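Local coordinates for protein MgGH51 (Meripilus giganteus, PDB 6ZPV) that probably hydrolyses terminal alpha-L-arabinofuranosyl residues from arabinose-containing polysaccharides, as a fungal glycoside hydrolase of family GH51, at residues F379-N384 with P388-V393; V346-E351 with D365-L370. All blocks are in the same frame, centred on the assembly; numbering follows the deposited sequence. Where two conformers were deposited one is given.

Both contacts lie in the eight-stranded parallel (beta/alpha) barrel, their centres about 9 Å apart. Strands 345-348 and 378-381 are neighbours in its sheet and are joined by backbone hydrogen bonds between Ile380 and both Val346 and Val348. Contact 2 packs the first of these strands against the helix that follows it, and its touching residues are all buried and apolar. Contact 1 comes later in the chain, where the second strand ends and its loop folds back; it is mostly buried too, but mixes methyl packing with a bridging water, and its outer side meets a glycan. Helix 359-373 serves both, touching Ala381 and Thr383 as well as carrying Phe366 and Val367.

Contact 1: residues F379-N384 with P388-V393; sequences FIATTN and PVLSPV. With MAN (alpha-D-mannopyranose), chain B.
After strand 378-381 the chain doubles back as a loop, bringing Thr383 and Pro388 to a CA-CA distance of 7.4 Å and Ala381 and Leu390 to 8.7 Å, with a cis peptide bond before Pro388 in the return. Leu390 reaches into this bend. Its CG lies anti to the carbonyl carbon (chi1 -55°) and the chain then runs on extended, so that CD1 meets Ala381 CB at 3.8 Å and Thr383 OG1 at 3.5 Å. The methyl of Thr383 takes the other partner: CG2 meets Pro388 CD at 4.0 Å, the two side chains crossing at about a right angle. No direct hydrogen bond joins the segments; a water does so instead. It accepts from Thr383 OG1 at 2.7 Å and donates to the carbonyls Asn384 O and Pro388 O, so three bonds hold it in the bend. Val389 has its CB directed away from 379-384, and CG2 lies 3.7 Å from O6 of the mannose. The loop leads directly into strand 396-403, so this barrel crossover, from fifth to sixth strand, is made without a helix. Tyr397 of that strand touches Ala381, Thr383 and Leu390, while from helix 359-373 Trp363 packs on Ala381 and hydrogen-bonds Pro392 O.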
loop_
_atom_site.group_PDB
_atom_site.type_symbol
_atom_site.label_atom_id
_atom_site.label_comp_id
_atom_site.label_asym_id
_atom_site.label_seq_id
_atom_site.Cartn_x
_atom_site.Cartn_y
_atom_site.Cartn_z
ATOM N N PHE A 379 11.858 16.341 -9.107
ATOM C CA PHE A 379 11.538 16.509 -7.689
ATOM C C PHE A 379 10.186 17.167 -7.506
ATOM O O PHE A 379 9.882 18.211 -8.116
ATOM C CB PHE A 379 12.652 17.267 -6.952
ATOM C CG PHE A 379 13.925 16.439 -6.871
ATOM C CD1 PHE A 379 14.062 15.488 -5.860
ATOM C CD2 PHE A 379 14.905 16.517 -7.834
ATOM C CE1 PHE A 379 15.170 14.654 -5.805
ATOM C CE2 PHE A 379 15.993 15.660 -7.799
ATOM C CZ PHE A 379 16.125 14.727 -6.800
ATOM N N ILE A 380 9.372 16.608 -6.613
ATOM C CA ILE A 380 7.971 17.047 -6.398
ATOM C C ILE A 380 7.865 17.751 -5.045
ATOM O O ILE A 380 8.228 17.164 -4.001
ATOM C CB ILE A 380 7.028 15.834 -6.455
ATOM C CG1 ILE A 380 7.181 15.000 -7.718
ATOM C CG2 ILE A 380 5.624 16.289 -6.242
ATOM C CD1 ILE A 380 6.613 13.632 -7.649
ATOM N N ALA A 381 7.328 18.973 -5.055
ATOM C CA ALA A 381 7.098 19.784 -3.863
ATOM C C ALA A 381 5.741 19.423 -3.230
ATOM O O ALA A 381 4.786 19.069 -3.949
ATOM C CB ALA A 381 7.183 21.241 -4.227
ATOM N N THR A 382 5.653 19.638 -1.908
ATOM C CA THR A 382 4.480 19.197 -1.176
ATOM C C THR A 382 3.729 20.313 -0.470
ATOM O O THR A 382 2.678 20.058 0.150
ATOM C CB THR A 382 4.892 18.150 -0.121
ATOM O OG1 THR A 382 5.592 18.870 0.886
ATOM C CG2 THR A 382 5.680 17.004 -0.699
ATOM N N THR A 383 4.235 21.552 -0.503
ATOM C CA THR A 383 3.468 22.689 -0.054
ATOM C C THR A 383 2.289 22.945 -1.035
ATOM O O THR A 383 2.265 22.389 -2.143
ATOM C CB THR A 383 4.373 23.920 0.080
ATOM O OG1 THR A 383 5.364 23.921 -0.961
ATOM C CG2 THR A 383 5.041 23.957 1.440
ATOM N N ASN A 384 1.388 23.829 -0.615
ATOM C CA ASN A 384 0.324 24.258 -1.540
ATOM C C ASN A 384 0.985 24.952 -2.729
ATOM O O ASN A 384 2.021 25.692 -2.569
ATOM C CB ASN A 384 -0.628 25.233 -0.837
ATOM C CG ASN A 384 -1.373 24.586 0.298
ATOM O OD1 ASN A 384 -1.713 23.405 0.245
ATOM N ND2 ASN A 384 -1.670 25.379 1.320
ATOM N N PRO A 388 4.146 28.842 -0.104
ATOM C CA PRO A 388 5.122 29.880 -0.379
ATOM C C PRO A 388 5.841 29.643 -1.683
ATOM O O PRO A 388 5.870 28.552 -2.239
ATOM C CB PRO A 388 6.114 29.683 0.784
ATOM C CG PRO A 388 6.031 28.211 1.110
ATOM C CD PRO A 388 4.568 27.865 0.912
ATOM N N VAL A 389 6.522 30.677 -2.124
ATOM C CA VAL A 389 7.311 30.627 -3.354
ATOM C C VAL A 389 8.645 29.914 -3.097
ATOM O O VAL A 389 9.371 30.273 -2.196
ATOM C CB VAL A 389 7.572 32.028 -3.845
ATOM C CG1 VAL A 389 8.391 31.952 -5.126
ATOM C CG2 VAL A 389 6.261 32.806 -3.998
ATOM N N LEU A 390 8.896 28.834 -3.825
ATOM C CA LEU A 390 10.064 27.980 -3.645
ATOM C C LEU A 390 11.178 28.234 -4.643
ATOM O O LEU A 390 10.898 28.592 -5.783
ATOM C CB LEU A 390 9.668 26.516 -3.676
ATOM C CG LEU A 390 8.584 26.102 -2.688
ATOM C CD1 LEU A 390 8.209 24.625 -2.916
ATOM C CD2 LEU A 390 9.017 26.312 -1.252
ATOM N N SER A 391 12.410 28.001 -4.201
ATOM C CA SER A 391 13.612 28.057 -5.038
ATOM C C SER A 391 14.412 26.799 -4.732
ATOM O O SER A 391 14.712 26.522 -3.569
ATOM C CB SER A 391 14.415 29.288 -4.657
ATOM O OG SER A 391 15.605 29.291 -5.393
ATOM N N PRO A 392 14.828 25.995 -5.732
ATOM C CA PRO A 392 14.516 26.179 -7.154
ATOM C C PRO A 392 13.017 26.041 -7.446
ATOM O O PRO A 392 12.235 25.499 -6.675
ATOM C CB PRO A 392 15.348 25.039 -7.813
ATOM C CG PRO A 392 15.416 23.983 -6.794
ATOM C CD PRO A 392 15.548 24.738 -5.511
ATOM N N VAL A 393 12.625 26.556 -8.601
ATOM C CA VAL A 393 11.216 26.474 -9.070
ATOM C C VAL A 393 10.851 25.009 -9.187
ATOM O O VAL A 393 11.529 24.215 -9.841
ATOM C CB VAL A 393 11.029 27.211 -10.404
ATOM C CG1 VAL A 393 9.592 26.986 -10.933
ATOM C CG2 VAL A 393 11.313 28.678 -10.290
HETATM C C1 MAN B . 4.912 37.049 -1.705
HETATM C C2 MAN B . 5.501 38.308 -1.095
HETATM C C3 MAN B . 6.112 39.271 -2.157
HETATM C C4 MAN B . 7.071 38.507 -3.026
HETATM C C5 MAN B . 6.403 37.266 -3.648
HETATM C C6 MAN B . 7.394 36.472 -4.557
HETATM O O2 MAN B . 6.538 37.938 -0.143
HETATM O O3 MAN B . 6.832 40.287 -1.498
HETATM O O4 MAN B . 7.587 39.373 -4.043
HETATM O O5 MAN B . 5.865 36.465 -2.584
HETATM O O6 MAN B . 8.395 35.859 -3.695
HETATM O O HOH W 1 4.780 26.095 -2.517
#

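Contact 2: residues V346-E351 with D365-L370; sequences VEVGNE and DFVTAL
Strand 345-348 comes nearest the helical segment 365-370 where Val348 faces Phe366, their CA atoms 7.7 Å apart; no hydrogen bond crosses between the two segments. Val348 carries the contact with both of its methyls. CG2, beside the backbone N, meets Val367 CG2 at 3.8 Å, the two branched side chains set obliquely to each other. CG1, anti to the backbone N (chi1 178°), reaches Phe366 CB at 4.2 Å. Phe366 meets the strand with its CB, and its side chain also packs on Ile309 of helix 306-320. Val367 also touches Pro392, in the loop between strands 378-381 and 396-403. Phe379 of the next strand touches Val346, Val348 and Leu370, and so extends the same apolar layer between sheet and helix. Past Val348 the chain leaves the layer through Gly349, whose positive phi (86°) turns it toward Asn350 and Glu351. These two follow the fourth strand of the barrel, the place of the Asn-Glu pair in clan GH-A enzymes; there Asn350 ND2 bonds Glu234. Glu347, on the other face of the strand from Val348, forms a salt bridge with Arg226. Valine methyls and Phe366 CB thus pack between the outer face of the barrel strand and the helix, with polar groups on the strand's opposite face and past its C-terminal end. Between 346-351 and 365-370 the contact is apolar packing alone; a polar tie comes at the start of the same helix, where Tyr359 OH hydrogen-bonds Val348 O.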
loop_
_atom_site.group_PDB
_atom_site.type_symbol
_atom_site.label_atom_id
_atom_site.label_comp_id
_atom_site.label_asym_id
_atom_site.label_seq_id
_atom_site.Cartn_x
_atom_site.Cartn_y
_atom_site.Cartn_z
ATOM N N VAL A 346 10.984 11.848 -7.361
ATOM C CA VAL A 346 11.227 11.849 -5.924
ATOM C C VAL A 346 10.402 12.964 -5.295
ATOM O O VAL A 346 10.434 14.119 -5.805
ATOM C CB VAL A 346 12.721 11.962 -5.547
ATOM C CG1 VAL A 346 12.911 12.307 -4.086
ATOM C CG2 VAL A 346 13.447 10.694 -5.959
ATOM N N GLU A 347 9.679 12.625 -4.228
ATOM C CA GLU A 347 8.855 13.613 -3.521
ATOM C C GLU A 347 9.588 14.073 -2.261
ATOM O O GLU A 347 10.110 13.248 -1.492
ATOM C CB GLU A 347 7.476 12.992 -3.203
ATOM C CG GLU A 347 6.496 13.975 -2.590
ATOM C CD GLU A 347 5.049 13.562 -2.697
ATOM O OE1 GLU A 347 4.772 12.488 -3.249
ATOM O OE2 GLU A 347 4.176 14.377 -2.199
ATOM N N VAL A 348 9.633 15.397 -2.051
ATOM C CA VAL A 348 10.460 15.969 -0.972
ATOM C C VAL A 348 9.536 16.207 0.227
ATOM O O VAL A 348 8.832 17.247 0.306
ATOM C CB VAL A 348 11.180 17.222 -1.476
ATOM C CG1 VAL A 348 12.006 17.859 -0.360
ATOM C CG2 VAL A 348 12.038 16.874 -2.678
ATOM N N GLY A 349 9.522 15.263 1.167
ATOM C CA GLY A 349 8.662 15.377 2.342
ATOM C C GLY A 349 7.256 14.829 2.096
ATOM O O GLY A 349 7.015 14.123 1.104
ATOM N N ASN A 350 6.374 15.147 3.035
ATOM C CA ASN A 350 4.934 14.823 2.901
ATOM C C ASN A 350 4.170 15.985 3.520
ATOM O O ASN A 350 4.405 16.376 4.681
ATOM C CB ASN A 350 4.554 13.545 3.636
ATOM C CG ASN A 350 3.085 13.234 3.479
ATOM O OD1 ASN A 350 2.643 13.004 2.345
ATOM N ND2 ASN A 350 2.309 13.268 4.570
ATOM N N GLU A 351 3.222 16.534 2.730
ATOM C CA GLU A 351 2.271 17.533 3.291
ATOM C C GLU A 351 3.032 18.622 4.045
ATOM O O GLU A 351 2.626 19.041 5.143
ATOM C CB GLU A 351 1.171 16.891 4.118
ATOM C CG GLU A 351 0.259 15.986 3.287
ATOM C CD GLU A 351 -1.089 15.703 3.899
ATOM O OE1 GLU A 351 -1.209 15.763 5.164
ATOM O OE2 GLU A 351 -2.034 15.403 3.109
ATOM N N ASP A 365 17.449 23.470 0.182
ATOM C CA ASP A 365 18.726 22.792 0.478
ATOM C C ASP A 365 18.681 21.308 0.024
ATOM O O ASP A 365 19.652 20.827 -0.534
ATOM C CB ASP A 365 19.081 22.921 1.961
ATOM C CG ASP A 365 19.382 24.355 2.398
ATOM O OD1 ASP A 365 19.385 25.271 1.545
ATOM O OD2 ASP A 365 19.690 24.528 3.586
ATOM N N PHE A 366 17.547 20.637 0.244
ATOM C CA PHE A 366 17.426 19.267 -0.258
ATOM C C PHE A 366 17.498 19.235 -1.743
ATOM O O PHE A 366 18.266 18.415 -2.275
ATOM C CB PHE A 366 16.133 18.588 0.246
ATOM C CG PHE A 366 16.214 17.892 1.583
ATOM C CD1 PHE A 366 16.089 18.614 2.763
ATOM C CD2 PHE A 366 16.457 16.549 1.635
ATOM C CE1 PHE A 366 16.202 17.970 3.985
ATOM C CE2 PHE A 366 16.579 15.897 2.867
ATOM C CZ PHE A 366 16.435 16.606 4.027
ATOM N N VAL A 367 16.701 20.009 -2.460
ATOM C CA VAL A 367 16.643 19.838 -3.919
ATOM C C VAL A 367 17.940 20.364 -4.559
ATOM O O VAL A 367 18.421 19.762 -5.532
ATOM C CB VAL A 367 15.378 20.480 -4.524
ATOM C CG1 VAL A 367 15.390 20.393 -6.037
ATOM C CG2 VAL A 367 14.166 19.804 -3.948
ATOM N N THR A 368 18.546 21.435 -4.034
ATOM C CA THR A 368 19.812 21.885 -4.638
ATOM C C THR A 368 20.821 20.706 -4.609
ATOM O O THR A 368 21.498 20.405 -5.606
ATOM C CB THR A 368 20.358 23.137 -3.941
ATOM O OG1 THR A 368 19.411 24.200 -4.098
ATOM C CG2 THR A 368 21.678 23.582 -4.514
ATOM N N ALA A 369 20.943 20.071 -3.430
ATOM C CA ALA A 369 21.890 18.945 -3.281
ATOM C C ALA A 369 21.482 17.735 -4.122
ATOM O O ALA A 369 22.328 17.124 -4.810
ATOM C CB ALA A 369 22.042 18.584 -1.839
ATOM N N LEU A 370 20.212 17.322 -3.992
ATOM C CA LEU A 370 19.782 16.095 -4.652
ATOM C C LEU A 370 19.729 16.257 -6.177
ATOM O O LEU A 370 20.098 15.320 -6.904
ATOM C CB LEU A 370 18.438 15.642 -4.072
ATOM C CG LEU A 370 18.489 14.783 -2.812
ATOM C CD1 LEU A 370 19.233 15.412 -1.633
ATOM C CD2 LEU A 370 17.111 14.385 -2.389
#